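Local atomic coordinates of cycloalternan-forming enzyme (Listeria monocytogenes serovar 1/2a, PDB entry 5F7U), a protein that belongs to glycoside hydrolase family 31, joining a TIM-barrel domain to a galactose mutarotase-like beta-sandwich domain and a family 6 carbohydrate-binding module. Residues T166-G171 / M329-L333; D182-V187 / I198-P202; E218-S224 / Q239-M243. The protein carries 1 engineered substitution. One frame throughout, in Å; residues are numbered along the deposited sequence.

Contact 1: residues T166-G171 / M329-L333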
loop_
_atom_site.group_PDB
_atom_site.type_symbol
_atom_site.label_atom_id
_atom_site.label_comp_id
_atom_site.label_asym_id
_atom_site.label_seq_id
_atom_site.Cartn_x
_atom_site.Cartn_y
_atom_site.Cartn_z
ATOM N N THR A 166 29.321 -9.382 -21.788
ATOM C CA THR A 166 30.318 -10.247 -22.457
ATOM C C THR A 166 29.738 -11.088 -23.597
ATOM O O THR A 166 30.500 -11.630 -24.412
ATOM C CB THR A 166 31.011 -11.213 -21.477
ATOM O OG1 THR A 166 30.057 -12.179 -20.998
ATOM C CG2 THR A 166 31.637 -10.446 -20.297
ATOM N N GLY A 167 28.416 -11.225 -23.626
ATOM C CA GLY A 167 27.723 -12.087 -24.581
ATOM C C GLY A 167 27.799 -13.573 -24.253
ATOM O O GLY A 167 27.325 -14.401 -25.036
ATOM N N LYS A 168 28.363 -13.919 -23.096
ATOM C CA LYS A 168 28.521 -15.319 -22.681
ATOM C C LYS A 168 27.282 -15.934 -22.030
ATOM O O LYS A 168 27.200 -17.161 -21.876
ATOM C CB LYS A 168 29.740 -15.481 -21.767
ATOM C CG LYS A 168 31.049 -15.091 -22.435
ATOM C CD LYS A 168 32.237 -15.311 -21.506
ATOM C CE LYS A 168 33.532 -14.854 -22.158
ATOM N NZ LYS A 168 34.711 -15.198 -21.311
ATOM N N GLU A 169 26.329 -15.092 -21.641
ATOM C CA GLU A 169 25.069 -15.571 -21.074
ATOM C C GLU A 169 23.975 -15.496 -22.113
ATOM O O GLU A 169 24.110 -14.792 -23.119
ATOM C CB GLU A 169 24.679 -14.757 -19.832
ATOM C CG GLU A 169 25.652 -14.909 -18.673
ATOM C CD GLU A 169 26.920 -14.092 -18.881
ATOM O OE1 GLU A 169 26.830 -12.933 -19.349
ATOM O OE2 GLU A 169 28.007 -14.619 -18.599
ATOM N N THR A 170 22.902 -16.244 -21.871
ATOM C CA THR A 170 21.782 -16.311 -22.800
ATOM C C THR A 170 20.490 -15.956 -22.074
ATOM O O THR A 170 20.239 -16.440 -20.976
ATOM C CB THR A 170 21.706 -17.719 -23.412
ATOM O OG1 THR A 170 22.966 -18.009 -24.031
ATOM C CG2 THR A 170 20.588 -17.823 -24.463
ATOM N N GLY A 171 19.660 -15.136 -22.713
ATOM C CA GLY A 171 18.347 -14.780 -22.165
ATOM C C GLY A 171 17.338 -15.929 -22.092
ATOM O O GLY A 171 17.543 -17.004 -22.668
ATOM N N MET A 329 30.721 -11.285 -13.378
ATOM C CA MET A 329 30.558 -10.881 -14.777
ATOM C C MET A 329 29.490 -11.691 -15.489
ATOM O O MET A 329 29.141 -11.365 -16.614
ATOM C CB MET A 329 31.876 -11.005 -15.539
ATOM C CG MET A 329 32.958 -10.095 -14.985
ATOM S SD MET A 329 34.512 -10.247 -15.865
ATOM C CE MET A 329 34.038 -9.426 -17.381
ATOM N N THR A 330 28.974 -12.728 -14.829
ATOM C CA THR A 330 27.936 -13.591 -15.423
ATOM C C THR A 330 26.509 -13.197 -15.007
ATOM O O THR A 330 25.543 -13.813 -15.470
ATOM C CB THR A 330 28.189 -15.094 -15.126
ATOM O OG1 THR A 330 27.970 -15.356 -13.731
ATOM C CG2 THR A 330 29.605 -15.483 -15.502
ATOM N N ASN A 331 26.367 -12.177 -14.149
ATOM C CA ASN A 331 25.037 -11.697 -13.724
ATOM C C ASN A 331 24.464 -10.714 -14.751
ATOM O O ASN A 331 24.903 -9.557 -14.783
ATOM C CB ASN A 331 25.116 -10.960 -12.367
ATOM C CG ASN A 331 25.313 -11.887 -11.175
ATOM O OD1 ASN A 331 25.107 -13.100 -11.269
ATOM N ND2 ASN A 331 25.708 -11.303 -10.024
ATOM N N MET A 332 23.539 -11.164 -15.608
ATOM C CA MET A 332 22.911 -10.262 -16.584
ATOM C C MET A 332 22.052 -9.175 -15.922
ATOM O O MET A 332 21.463 -9.398 -14.868
ATOM C CB MET A 332 22.012 -11.053 -17.546
ATOM C CG MET A 332 22.776 -11.923 -18.523
ATOM S SD MET A 332 21.667 -12.531 -19.816
ATOM C CE MET A 332 20.734 -13.728 -18.883
ATOM N N LEU A 333 21.964 -8.011 -16.565
ATOM C CA LEU A 333 20.934 -7.036 -16.229
ATOM C C LEU A 333 19.611 -7.565 -16.773
ATOM O O LEU A 333 19.549 -8.002 -17.908
ATOM C CB LEU A 333 21.276 -5.670 -16.853
ATOM C CG LEU A 333 20.165 -4.603 -16.822
ATOM C CD1 LEU A 333 19.864 -4.162 -15.381
ATOM C CD2 LEU A 333 20.550 -3.396 -17.661
HETATM O O HOH W 1 30.150 -13.108 -18.617
HETATM O O HOH W 2 28.249 -10.560 -19.239
#
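M332 lies along the aliphatic part of E169: its CG sits 3.7 Å from CB of E169, and its terminal methyl runs on to the backbone beyond, with CE 3.5 Å from T170 O and 4.2 Å from G171 CA. M332 also rests on E162 and S164 of strand 158-164. That strand pairs with strand 333-338 through L163 and L333, so the two loops meet just where paired strands of the galactose mutarotase-like beta-sandwich give way to irregular chain. A second methionine serves the other end of the contact, M329 CE lying 3.9 Å from T166 CG2, with F145 against both side chains.

Between these apolar patches the contact is wet. T166 opens an ST turn, its OG1 accepting from K168 N at 3.2 Å, and E169 swings its carboxylate over T330, so that E169 OE2 comes within 3.3 Å of T330 CA. Water 1 bonds to T166 OG1 (2.6 Å), E169 OE2 (2.6 Å) and M329 O (2.8 Å). Water 2 accepts from T166 N (3.0 Å) and reaches E169 OE1 and M329 O at 2.8 and 2.9 Å. E169 OE1 has a direct partner as well, the hydroxyl of S164.

No direct hydrogen bond crosses between the loops. A carboxylate facing a carbonyl oxygen brings acceptor against acceptor, so the polar link runs through the two waters, while the methionines supply most of the direct van der Waals contact.

Contact 2: residues D182-V187 / I198-P202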
loop_
_atom_site.group_PDB
_atom_site.type_symbol
_atom_site.label_atom_id
_atom_site.label_comp_id
_atom_site.label_asym_id
_atom_site.label_seq_id
_atom_site.Cartn_x
_atom_site.Cartn_y
_atom_site.Cartn_z
ATOM N N ASP A 182 12.972 -6.518 -39.772
ATOM C CA ASP A 182 14.393 -6.199 -39.627
ATOM C C ASP A 182 14.878 -5.517 -40.899
ATOM O O ASP A 182 14.703 -6.048 -41.999
ATOM C CB ASP A 182 15.171 -7.494 -39.361
ATOM C CG ASP A 182 16.626 -7.262 -39.023
ATOM O OD1 ASP A 182 17.018 -6.109 -38.741
ATOM O OD2 ASP A 182 17.386 -8.256 -39.002
ATOM N N THR A 183 15.453 -4.326 -40.745
ATOM C CA THR A 183 15.966 -3.535 -41.874
ATOM C C THR A 183 17.395 -3.080 -41.564
ATOM O O THR A 183 17.893 -3.306 -40.464
ATOM C CB THR A 183 15.075 -2.298 -42.179
ATOM O OG1 THR A 183 15.308 -1.273 -41.202
ATOM C CG2 THR A 183 13.584 -2.657 -42.206
ATOM N N ALA A 184 18.041 -2.416 -42.525
ATOM C CA ALA A 184 19.423 -1.963 -42.354
ATOM C C ALA A 184 19.594 -1.039 -41.153
ATOM O O ALA A 184 20.590 -1.136 -40.427
ATOM C CB ALA A 184 19.925 -1.285 -43.625
ATOM N N GLU A 185 18.609 -0.170 -40.936
ATOM C CA GLU A 185 18.722 0.901 -39.947
ATOM C C GLU A 185 17.940 0.650 -38.661
ATOM O O GLU A 185 18.189 1.310 -37.657
ATOM C CB GLU A 185 18.282 2.243 -40.543
ATOM C CG GLU A 185 18.943 2.604 -41.871
ATOM C CD GLU A 185 18.130 2.173 -43.099
ATOM O OE1 GLU A 185 17.381 1.149 -43.046
ATOM O OE2 GLU A 185 18.242 2.872 -44.141
ATOM N N LYS A 186 16.985 -0.278 -38.704
ATOM C CA LYS A 186 15.976 -0.388 -37.645
ATOM C C LYS A 186 15.422 -1.804 -37.569
ATOM O O LYS A 186 15.317 -2.482 -38.577
ATOM C CB LYS A 186 14.845 0.584 -37.972
ATOM C CG LYS A 186 13.833 0.807 -36.871
ATOM C CD LYS A 186 12.684 1.622 -37.438
ATOM C CE LYS A 186 11.728 2.004 -36.329
ATOM N NZ LYS A 186 10.690 2.933 -36.843
ATOM N N VAL A 187 15.070 -2.249 -36.364
ATOM C CA VAL A 187 14.302 -3.488 -36.213
ATOM C C VAL A 187 13.062 -3.156 -35.388
ATOM O O VAL A 187 13.165 -2.450 -34.386
ATOM C CB VAL A 187 15.148 -4.660 -35.625
ATOM C CG1 VAL A 187 15.841 -4.272 -34.319
ATOM C CG2 VAL A 187 14.308 -5.920 -35.455
ATOM N N ILE A 198 13.410 -0.271 -32.555
ATOM C CA ILE A 198 14.822 -0.219 -32.147
ATOM C C ILE A 198 15.665 0.321 -33.306
ATOM O O ILE A 198 15.827 -0.356 -34.312
ATOM C CB ILE A 198 15.338 -1.606 -31.693
ATOM C CG1 ILE A 198 14.516 -2.128 -30.503
ATOM C CG2 ILE A 198 16.824 -1.566 -31.322
ATOM C CD1 ILE A 198 14.510 -3.632 -30.434
ATOM N N GLN A 199 16.173 1.540 -33.156
ATOM C CA GLN A 199 17.176 2.055 -34.106
ATOM C C GLN A 199 18.480 1.300 -33.872
ATOM O O GLN A 199 18.783 0.936 -32.732
ATOM C CB GLN A 199 17.370 3.571 -33.972
ATOM C CG GLN A 199 16.175 4.426 -34.423
ATOM C CD GLN A 199 15.768 4.285 -35.906
ATOM O OE1 GLN A 199 16.593 4.013 -36.796
ATOM N NE2 GLN A 199 14.477 4.484 -36.175
ATOM N N LYS A 200 19.221 1.021 -34.947
ATOM C CA LYS A 200 20.426 0.211 -34.831
ATOM C C LYS A 200 21.719 0.996 -34.650
ATOM O O LYS A 200 22.653 0.490 -34.056
ATOM C CB LYS A 200 20.573 -0.718 -36.032
ATOM C CG LYS A 200 19.521 -1.811 -36.085
ATOM C CD LYS A 200 19.861 -2.754 -37.218
ATOM C CE LYS A 200 18.887 -3.906 -37.284
ATOM N NZ LYS A 200 19.273 -4.801 -38.416
ATOM N N SER A 201 21.784 2.216 -35.175
ATOM C CA SER A 201 23.030 2.966 -35.172
ATOM C C SER A 201 22.783 4.463 -34.945
ATOM O O SER A 201 22.470 5.174 -35.896
ATOM C CB SER A 201 23.801 2.712 -36.476
ATOM O OG SER A 201 25.045 3.399 -36.466
ATOM N N PRO A 202 22.920 4.952 -33.708
ATOM C CA PRO A 202 23.222 4.138 -32.521
ATOM C C PRO A 202 21.990 3.388 -32.007
ATOM O O PRO A 202 20.842 3.763 -32.336
ATOM C CB PRO A 202 23.684 5.180 -31.497
ATOM C CG PRO A 202 22.991 6.427 -31.904
ATOM C CD PRO A 202 22.955 6.397 -33.404
HETATM O O HOH W 3 20.167 -8.179 -38.586
HETATM O O HOH W 4 19.975 3.483 -37.091
#
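The ammonium group of K200 reaches back along the turn that precedes strand 186-190 and is well supplied with acceptors. Its NZ makes a 2.6 Å salt bridge to D182 OD1 and donates to T183 O at 2.9 Å, while water 3, 2.8 Å from D182 OD2, is a weak third partner 3.5 Å from K200 NZ. Beyond CB the side chain of this lysine is extended, its CE passing 4.2 Å from V187 CB, and both residues pack on V127 of strand 106-129.

On the backbone, V187 and I198 form an antiparallel hydrogen-bonded pair: V187 N donates to I198 O and I198 N to V187 O, both at 2.9 Å. K186 and Q199 follow as the non-hydrogen-bonded pair. Further along, K200 N donates to E185 O, again at 2.9 Å. Water 4 donates to that same carbonyl (2.9 Å) and accepts from S201 N (2.9 Å), so it continues the link one residue past the direct bonds, just before the cis peptide to P202.

Within the turn, K186 O takes two protons, from T183 N at 2.8 Å and from T183 OG1 at 2.9 Å. K186 NZ is engaged by a salt bridge to E197.

This is the open end of a classic antiparallel beta hairpin, strands 186-190 and 194-200, within the large sheet system of a galactose mutarotase-like beta-sandwich.

Contact 3: residues E218-S224 / Q239-M243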
loop_
_atom_site.group_PDB
_atom_site.type_symbol
_atom_site.label_atom_id
_atom_site.label_comp_id
_atom_site.label_asym_id
_atom_site.label_seq_id
_atom_site.Cartn_x
_atom_site.Cartn_y
_atom_site.Cartn_z
ATOM N N GLU A 218 14.344 5.072 -24.575
ATOM C CA GLU A 218 15.671 5.405 -24.083
ATOM C C GLU A 218 16.074 6.822 -24.446
ATOM O O GLU A 218 15.510 7.433 -25.378
ATOM C CB GLU A 218 16.682 4.382 -24.593
ATOM C CG GLU A 218 16.567 3.032 -23.881
ATOM C CD GLU A 218 17.269 1.916 -24.651
ATOM O OE1 GLU A 218 17.707 2.159 -25.786
ATOM O OE2 GLU A 218 17.376 0.795 -24.116
ATOM N N TYR A 219 17.037 7.352 -23.697
ATOM C CA TYR A 219 17.480 8.722 -23.892
ATOM C C TYR A 219 18.015 8.941 -25.316
ATOM O O TYR A 219 18.593 8.020 -25.906
ATOM C CB TYR A 219 18.470 9.156 -22.808
ATOM C CG TYR A 219 18.461 10.650 -22.593
ATOM C CD1 TYR A 219 17.356 11.291 -21.999
ATOM C CD2 TYR A 219 19.541 11.438 -22.995
ATOM C CE1 TYR A 219 17.334 12.672 -21.823
ATOM C CE2 TYR A 219 19.537 12.825 -22.805
ATOM C CZ TYR A 219 18.429 13.440 -22.228
ATOM O OH TYR A 219 18.423 14.806 -22.037
ATOM N N THR A 220 17.748 10.137 -25.855
ATOM C CA THR A 220 17.842 10.430 -27.296
ATOM C C THR A 220 19.260 10.430 -27.827
ATOM O O THR A 220 19.466 10.238 -29.023
ATOM C CB THR A 220 17.167 11.771 -27.687
ATOM O OG1 THR A 220 17.018 11.840 -29.113
ATOM C CG2 THR A 220 17.982 12.992 -27.204
ATOM N N THR A 221 20.230 10.660 -26.948
ATOM C CA THR A 221 21.626 10.718 -27.360
ATOM C C THR A 221 22.166 9.300 -27.453
ATOM O O THR A 221 23.301 9.086 -27.888
ATOM C CB THR A 221 22.487 11.556 -26.391
ATOM O OG1 THR A 221 22.329 11.063 -25.063
ATOM C CG2 THR A 221 22.096 13.042 -26.449
ATOM N N ALA A 222 21.322 8.342 -27.048
ATOM C CA ALA A 222 21.630 6.912 -27.033
ATOM C C ALA A 222 22.900 6.682 -26.196
ATOM O O ALA A 222 23.166 7.488 -25.290
ATOM C CB ALA A 222 21.721 6.348 -28.451
ATOM N N ASN A 223 23.680 5.626 -26.473
ATOM C CA ASN A 223 24.665 5.126 -25.477
ATOM C C ASN A 223 24.064 5.171 -24.055
ATOM O O ASN A 223 24.692 5.590 -23.071
ATOM C CB ASN A 223 25.989 5.890 -25.566
ATOM C CG ASN A 223 26.579 5.850 -26.955
ATOM O OD1 ASN A 223 26.667 4.788 -27.579
ATOM N ND2 ASN A 223 26.964 7.020 -27.464
ATOM N N SER A 224 22.804 4.772 -23.976
ATOM C CA SER A 224 22.066 4.925 -22.739
ATOM C C SER A 224 22.356 3.721 -21.829
ATOM O O SER A 224 22.389 3.843 -20.598
ATOM C CB SER A 224 20.577 5.070 -23.065
ATOM O OG SER A 224 20.051 3.870 -23.622
ATOM N N GLN A 239 23.592 0.469 -15.884
ATOM C CA GLN A 239 22.631 1.586 -15.977
ATOM C C GLN A 239 21.888 1.570 -17.298
ATOM O O GLN A 239 22.386 1.037 -18.300
ATOM C CB GLN A 239 23.334 2.947 -15.785
ATOM C CG GLN A 239 24.261 3.342 -16.933
ATOM C CD GLN A 239 24.831 4.729 -16.716
ATOM O OE1 GLN A 239 24.161 5.733 -16.959
ATOM N NE2 GLN A 239 26.058 4.797 -16.228
ATOM N N ASN A 240 20.689 2.150 -17.281
ATOM C CA ASN A 240 20.047 2.604 -18.506
ATOM C C ASN A 240 19.391 3.970 -18.253
ATOM O O ASN A 240 19.160 4.361 -17.095
ATOM C CB ASN A 240 19.054 1.574 -19.061
ATOM C CG ASN A 240 18.878 1.697 -20.584
ATOM O OD1 ASN A 240 19.400 2.629 -21.211
ATOM N ND2 ASN A 240 18.153 0.763 -21.178
ATOM N N ASN A 241 19.153 4.698 -19.337
ATOM C CA ASN A 241 18.696 6.078 -19.287
ATOM C C ASN A 241 17.594 6.265 -20.285
ATOM O O ASN A 241 17.688 5.778 -21.411
ATOM C CB ASN A 241 19.858 7.028 -19.630
ATOM C CG ASN A 241 20.996 6.926 -18.621
ATOM O OD1 ASN A 241 21.030 7.667 -17.637
ATOM N ND2 ASN A 241 21.910 5.983 -18.843
ATOM N N PHE A 242 16.557 6.988 -19.864
ATOM C CA PHE A 242 15.293 7.085 -20.591
ATOM C C PHE A 242 14.840 8.534 -20.703
ATOM O O PHE A 242 15.162 9.349 -19.836
ATOM C CB PHE A 242 14.234 6.241 -19.862
ATOM C CG PHE A 242 14.629 4.786 -19.710
ATOM C CD1 PHE A 242 14.329 3.861 -20.726
ATOM C CD2 PHE A 242 15.317 4.336 -18.576
ATOM C CE1 PHE A 242 14.697 2.520 -20.604
ATOM C CE2 PHE A 242 15.695 2.991 -18.454
ATOM C CZ PHE A 242 15.379 2.088 -19.470
ATOM N N MET A 243 14.115 8.851 -21.777
ATOM C CA MET A 243 13.591 10.201 -21.995
ATOM C C MET A 243 12.247 10.314 -21.297
ATOM O O MET A 243 11.423 9.406 -21.408
ATOM C CB MET A 243 13.394 10.460 -23.479
ATOM C CG MET A 243 12.943 11.882 -23.782
ATOM S SD MET A 243 13.386 12.241 -25.475
ATOM C CE MET A 243 15.151 12.244 -25.229
#
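The two strands of this hairpin, 214-229 and 235-243, run antiparallel, but the first leaves the ladder partway. E218 and F242 are a non-hydrogen-bonded pair with CA atoms only 3.9 Å apart and side chains that diverge; Y219 N then donates to N241 O at 2.9 Å. After that the chain detours through a type I turn from Y219 to A222, closed by A222 N to Y219 O at 3.0 Å, and A222 and N223 take positive phi before S224 returns it to the strand, its CA 5.0 Å from that of N241. Beyond it, G226 resumes backbone pairing with Q239.

Two asparagines deal with the interruption. N241 ND2 donates to S224 O (2.8 Å) and to Q239 OE1 (2.9 Å), while its OD1 bonds to S320 on the neighbouring strand 318-327. N240 OD1 accepts from S224 OG and from N241 N, both at 2.8 Å. Its ND2 meets E218 OE2 at 3.0 Å and also bonds to Y335. The E218 carboxylate is shared further, with the hydroxyl of Y203 and the backbone of M205.

Toward the end of strand 235-243, M243 puts CE over one face of the Y219 ring, 4.0 Å from CD1, and tight against T220 CB at 3.2 Å. The ring of Y219 has K318 as a cation-pi partner, and its hydroxyl bonds to D317. F242 stacks on Y319.

Where the backbone pairing lapses, side-chain amides take its place: S224 O accepts from N241 ND2, while N241 N is satisfied by N240 OD1.

How the contacts relate
All three contacts belong to the beta-sandwich region, on the same side of the chain's centre, with centres 31 to 41 Å from it. Contact 1 closes a long loop of chain in which contacts 2 and 3 follow one another in series. Contacts 2 and 3 touch, P202 CG packing 3.7 Å from A222 CB, so the detour in one hairpin meets the cis-proline end of the other; their centres are about 16 Å apart. Contact 1 comes within about 5 Å of contact 3 at nearest atoms, and about 14 Å of contact 2, without touching either. No magnesium ligand lies in any of the three, and contacts 2 and 3 hold no glycan-pocket residue.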